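Local coordinates for protein SOSEKI 4 (Arabidopsis thaliana, PDB 6RSN) that interprets plant cell polarity cues and can influence cell division orientation, polymerising into filaments through its DIX-like domain, at residues I40-L43 against N44-G48; K60-K64 against N65-W69. The protein carries 1 engineered substitution. All coordinates share one frame; numbering follows the deposited sequence.

Contact 1 (I40-L43 against N44-G48). With SO4 (sulfate ion), chain B.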
# COMPACT_ATOMS: atom_id res chain seq x y z
N ILE A 40 -6.46 1.55 2.93
CA ILE A 40 -6.52 2.52 4.01
C ILE A 40 -7.66 2.17 4.99
O ILE A 40 -7.50 2.23 6.21
CB ILE A 40 -6.69 3.95 3.46
CG1 ILE A 40 -5.52 4.36 2.55
CG2 ILE A 40 -6.89 4.92 4.61
CD1 ILE A 40 -4.19 4.28 3.15
N ASN A 41 -8.81 1.74 4.45
CA ASN A 41 -9.88 1.29 5.35
C ASN A 41 -9.45 0.14 6.27
O ASN A 41 -9.81 0.09 7.47
CB ASN A 41 -11.13 0.87 4.56
CG ASN A 41 -11.82 2.08 3.97
OD1 ASN A 41 -11.71 3.18 4.51
ND2 ASN A 41 -12.53 1.91 2.86
N ARG A 42 -8.70 -0.80 5.73
CA ARG A 42 -8.24 -1.93 6.52
C ARG A 42 -7.23 -1.45 7.55
O ARG A 42 -7.24 -1.91 8.70
CB ARG A 42 -7.62 -2.99 5.60
CG ARG A 42 -7.00 -4.20 6.32
CD ARG A 42 -8.11 -4.77 7.18
NE ARG A 42 -7.74 -6.14 7.56
CZ ARG A 42 -8.30 -6.81 8.54
NH1 ARG A 42 -9.30 -6.28 9.22
NH2 ARG A 42 -7.89 -8.04 8.82
N LEU A 43 -6.30 -0.58 7.13
CA LEU A 43 -5.35 -0.07 8.13
C LEU A 43 -6.06 0.71 9.24
O LEU A 43 -5.66 0.69 10.41
CB LEU A 43 -4.30 0.83 7.45
CG LEU A 43 -3.26 0.05 6.65
CD1 LEU A 43 -2.41 1.01 5.82
CD2 LEU A 43 -2.37 -0.81 7.56
N ASN A 44 -7.05 1.52 8.87
CA ASN A 44 -7.81 2.25 9.88
C ASN A 44 -8.39 1.28 10.90
O ASN A 44 -8.39 1.59 12.11
CB ASN A 44 -8.96 3.06 9.23
CG ASN A 44 -8.42 4.23 8.42
OD1 ASN A 44 -7.26 4.59 8.45
ND2 ASN A 44 -9.30 4.89 7.67
N ASP A 45 -8.91 0.13 10.41
CA ASP A 45 -9.47 -0.85 11.36
C ASP A 45 -8.40 -1.47 12.26
O ASP A 45 -8.56 -1.62 13.49
CB ASP A 45 -10.25 -1.92 10.59
CG ASP A 45 -11.58 -1.42 10.06
OD1 ASP A 45 -12.09 -0.36 10.53
OD2 ASP A 45 -12.16 -2.13 9.20
N LEU A 46 -7.28 -1.85 11.69
CA LEU A 46 -6.25 -2.52 12.45
C LEU A 46 -5.42 -1.61 13.35
O LEU A 46 -5.10 -1.98 14.51
CB LEU A 46 -5.30 -3.23 11.50
CG LEU A 46 -5.92 -4.32 10.66
CD1 LEU A 46 -4.79 -4.92 9.84
CD2 LEU A 46 -6.59 -5.38 11.52
N ARG A 47 -5.03 -0.46 12.80
CA ARG A 47 -4.01 0.39 13.40
C ARG A 47 -4.56 1.73 13.91
O ARG A 47 -3.76 2.46 14.49
CB ARG A 47 -2.96 0.69 12.32
CG ARG A 47 -2.20 -0.56 11.89
CD ARG A 47 -1.23 -0.99 12.98
NE ARG A 47 -0.07 -1.23 12.09
CZ ARG A 47 1.10 -0.56 11.95
NH1 ARG A 47 1.43 0.46 12.72
NH2 ARG A 47 1.98 -0.98 11.04
N GLY A 48 -5.83 2.03 13.67
CA GLY A 48 -6.46 3.26 14.13
C GLY A 48 -6.47 4.27 12.97
O GLY A 48 -5.59 4.25 12.10
S SO4 B . 5.05 0.26 13.06
O1 SO4 B . 4.60 1.55 13.52
O2 SO4 B . 4.54 -0.77 13.93
O3 SO4 B . 4.56 0.03 11.73
O4 SO4 B . 6.49 0.22 13.07
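Leu46 lies across the side chain of Arg42, one turn further along helix 36-47 of the DIX-like domain, which has a ubiquitin-like fold. This is an i to i+4 contact near the C-terminal end of that helix. From Arg42 CB, CG stands anti to the backbone N (chi1 176°), and a bend at chi2 swings the rest of the chain back toward Leu46. CD comes to 4.1 Å from Leu46 CG. NE sits 3.9 Å from Leu46 CD1, and it also donates a hydrogen bond to the carbonyl O of Glu25. CZ, NH1 and NH2 all come near Leu46 CD2, which lies over one face of the guanidinium, off centre, with Arg42 NH1 to Leu46 CD2 at 3.7 Å. The Arg42 side chain also touches Val26 and Pro27, and Leu46 touches Ile24, which ties the helix to strand 22-27. Replacing Arg42 by an alanine would probably leave the Glu25 carbonyl without this donor and one side of Leu46 uncovered. On another side of the helix, Ile40 and Leu43 rest on Trp57 and Ala52. Backbone hydrogen bonds hold the two turns together. The shortest runs from Arg47 N to Leu43 O at 2.7 Å. Gly48 ends the helix with positive phi, and its N makes a weak bond to Asn44 O. Arg47 reaches away from the helix, bent at chi2 and chi3. Its guanidinium is bonded to Tyr10 OH and to a sulfate, probably from the crystallisation liquor, with Arg47 NH2 2.9 Å from sulfate O3.

Contact 2 (K60-K64 against N65-W69)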
# COMPACT_ATOMS: atom_id res chain seq x y z
N LYS A 60 4.44 -0.67 -5.77
CA LYS A 60 5.56 -1.09 -6.62
C LYS A 60 5.04 -1.46 -8.01
O LYS A 60 4.06 -2.19 -8.22
CB LYS A 60 6.20 -2.29 -5.91
CG LYS A 60 7.56 -2.71 -6.45
CD LYS A 60 7.96 -4.01 -5.75
CE LYS A 60 9.38 -4.37 -6.07
NZ LYS A 60 9.71 -5.77 -5.67
N ARG A 61 5.76 -0.98 -9.04
CA ARG A 61 5.32 -1.21 -10.41
C ARG A 61 6.55 -1.43 -11.31
O ARG A 61 7.57 -0.83 -11.09
CB ARG A 61 4.56 0.06 -10.80
CG ARG A 61 4.30 0.19 -12.29
CD ARG A 61 2.91 -0.41 -12.47
NE ARG A 61 1.95 0.45 -11.75
CZ ARG A 61 1.28 1.45 -12.32
NH1 ARG A 61 1.45 1.70 -13.61
NH2 ARG A 61 0.40 2.15 -11.63
N THR A 62 6.46 -2.26 -12.37
CA THR A 62 7.63 -2.46 -13.25
C THR A 62 8.02 -1.16 -13.96
O THR A 62 7.15 -0.35 -14.33
CB THR A 62 7.46 -3.64 -14.22
OG1 THR A 62 6.54 -3.19 -15.20
CG2 THR A 62 6.93 -4.88 -13.56
N TYR A 63 9.34 -0.97 -14.14
CA TYR A 63 9.89 0.23 -14.77
C TYR A 63 11.30 -0.09 -15.27
O TYR A 63 12.17 -0.41 -14.46
CB TYR A 63 9.89 1.37 -13.73
CG TYR A 63 10.60 2.63 -14.17
CD1 TYR A 63 10.06 3.46 -15.14
CD2 TYR A 63 11.83 2.98 -13.62
CE1 TYR A 63 10.71 4.61 -15.57
CE2 TYR A 63 12.49 4.13 -14.03
CZ TYR A 63 11.92 4.95 -14.98
OH TYR A 63 12.58 6.09 -15.34
N LYS A 64 11.55 0.11 -16.58
CA LYS A 64 12.86 -0.10 -17.16
C LYS A 64 13.34 -1.50 -16.76
O LYS A 64 12.59 -2.45 -16.94
CB LYS A 64 13.83 1.01 -16.76
CG LYS A 64 14.12 2.04 -17.84
CD LYS A 64 13.04 3.04 -18.10
CE LYS A 64 13.64 4.43 -18.02
NZ LYS A 64 13.31 5.24 -19.21
N ASN A 65 14.53 -1.62 -16.18
CA ASN A 65 15.01 -2.97 -15.86
C ASN A 65 14.72 -3.29 -14.39
O ASN A 65 15.30 -4.23 -13.85
CB ASN A 65 16.46 -3.21 -16.28
CG ASN A 65 16.67 -3.41 -17.78
OD1 ASN A 65 17.32 -2.60 -18.43
ND2 ASN A 65 16.19 -4.52 -18.33
N GLY A 66 13.84 -2.50 -13.74
CA GLY A 66 13.40 -2.84 -12.41
C GLY A 66 11.99 -2.34 -12.14
O GLY A 66 11.03 -2.64 -12.89
N PHE A 67 11.92 -1.56 -11.05
CA PHE A 67 10.65 -1.21 -10.44
C PHE A 67 10.69 0.25 -10.06
O PHE A 67 11.77 0.87 -10.02
CB PHE A 67 10.44 -2.04 -9.17
CG PHE A 67 10.40 -3.50 -9.51
CD1 PHE A 67 9.24 -4.03 -10.07
CD2 PHE A 67 11.49 -4.32 -9.25
CE1 PHE A 67 9.18 -5.39 -10.36
CE2 PHE A 67 11.45 -5.66 -9.60
CZ PHE A 67 10.29 -6.19 -10.15
N VAL A 68 9.50 0.80 -9.82
CA VAL A 68 9.40 2.19 -9.41
C VAL A 68 8.25 2.18 -8.39
O VAL A 68 7.39 1.30 -8.39
CB VAL A 68 9.09 3.11 -10.62
CG1 VAL A 68 7.73 2.72 -11.26
CG2 VAL A 68 9.08 4.59 -10.24
N TRP A 69 8.36 3.05 -7.41
CA TRP A 69 7.26 3.30 -6.47
C TRP A 69 6.32 4.35 -7.05
O TRP A 69 6.67 5.54 -7.17
CB TRP A 69 7.82 3.82 -5.13
CG TRP A 69 8.61 2.79 -4.38
CD1 TRP A 69 9.92 2.83 -4.04
CD2 TRP A 69 8.08 1.60 -3.78
NE1 TRP A 69 10.29 1.72 -3.31
CE2 TRP A 69 9.17 0.93 -3.15
CE3 TRP A 69 6.82 1.02 -3.73
CZ2 TRP A 69 8.99 -0.25 -2.44
CZ3 TRP A 69 6.66 -0.19 -3.09
CH2 TRP A 69 7.73 -0.80 -2.43
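Lys60 reaches over the ring of Phe67 on one face of a two-stranded hairpin. This is the tightly packed part. The lysine chain is fully extended, with CG anti to the backbone N (chi1 -167°), and runs out across the neighbouring strand. Its CE makes a CH-pi contact 3.9 Å from the Phe67 ring centroid. NZ follows with a cation-pi contact, 12° off the ring normal. Nearer the backbone, Lys60 CB meets Trp69 CZ3 at 3.5 Å. Val87 touches both Lys60 and Trp69, and Phe67 meets His82 ring to ring, so this end is joined to the rest of the domain. On the other face, Tyr63 CB packs against Val68 CG1 at 3.5 Å. The Tyr63 ring then leads away, and Lys64 CD lies over one of its faces. The turn is the looser, solvent-exposed side, where Asn65 is poorly ordered. Backbone bonds stay short even there, with Tyr63 N to Gly66 O at 2.7 Å. Arg61 and Val68 form the other hydrogen-bonded pair, joined by two bonds. The whole is an antiparallel beta hairpin with a two-residue loop, Lys64-Asn65, closed by a type II' turn from Tyr63 to Gly66; its second strand is outermost in this chain's ubiquitin-like sheet.

Contacts 1 and 2 flank the middle of the domain, with their own centres 27 Å apart. Their nearest atoms are about 13 Å apart, so they do not touch. The helical contact comes first in the sequence. Strand 55-63 is one route between them: it touches the helix at Trp57, and its far end forms the first arm of the hairpin 60-69. The helix also leans on strand 22-27, one outermost strand of the five-stranded sheet within this chain, whereas strand 66-71 of the hairpin is the other. The sulfate belongs to contact 1, where Arg14 is a further partner. Both contacts lie within the DIX-like domain required for polymerisation.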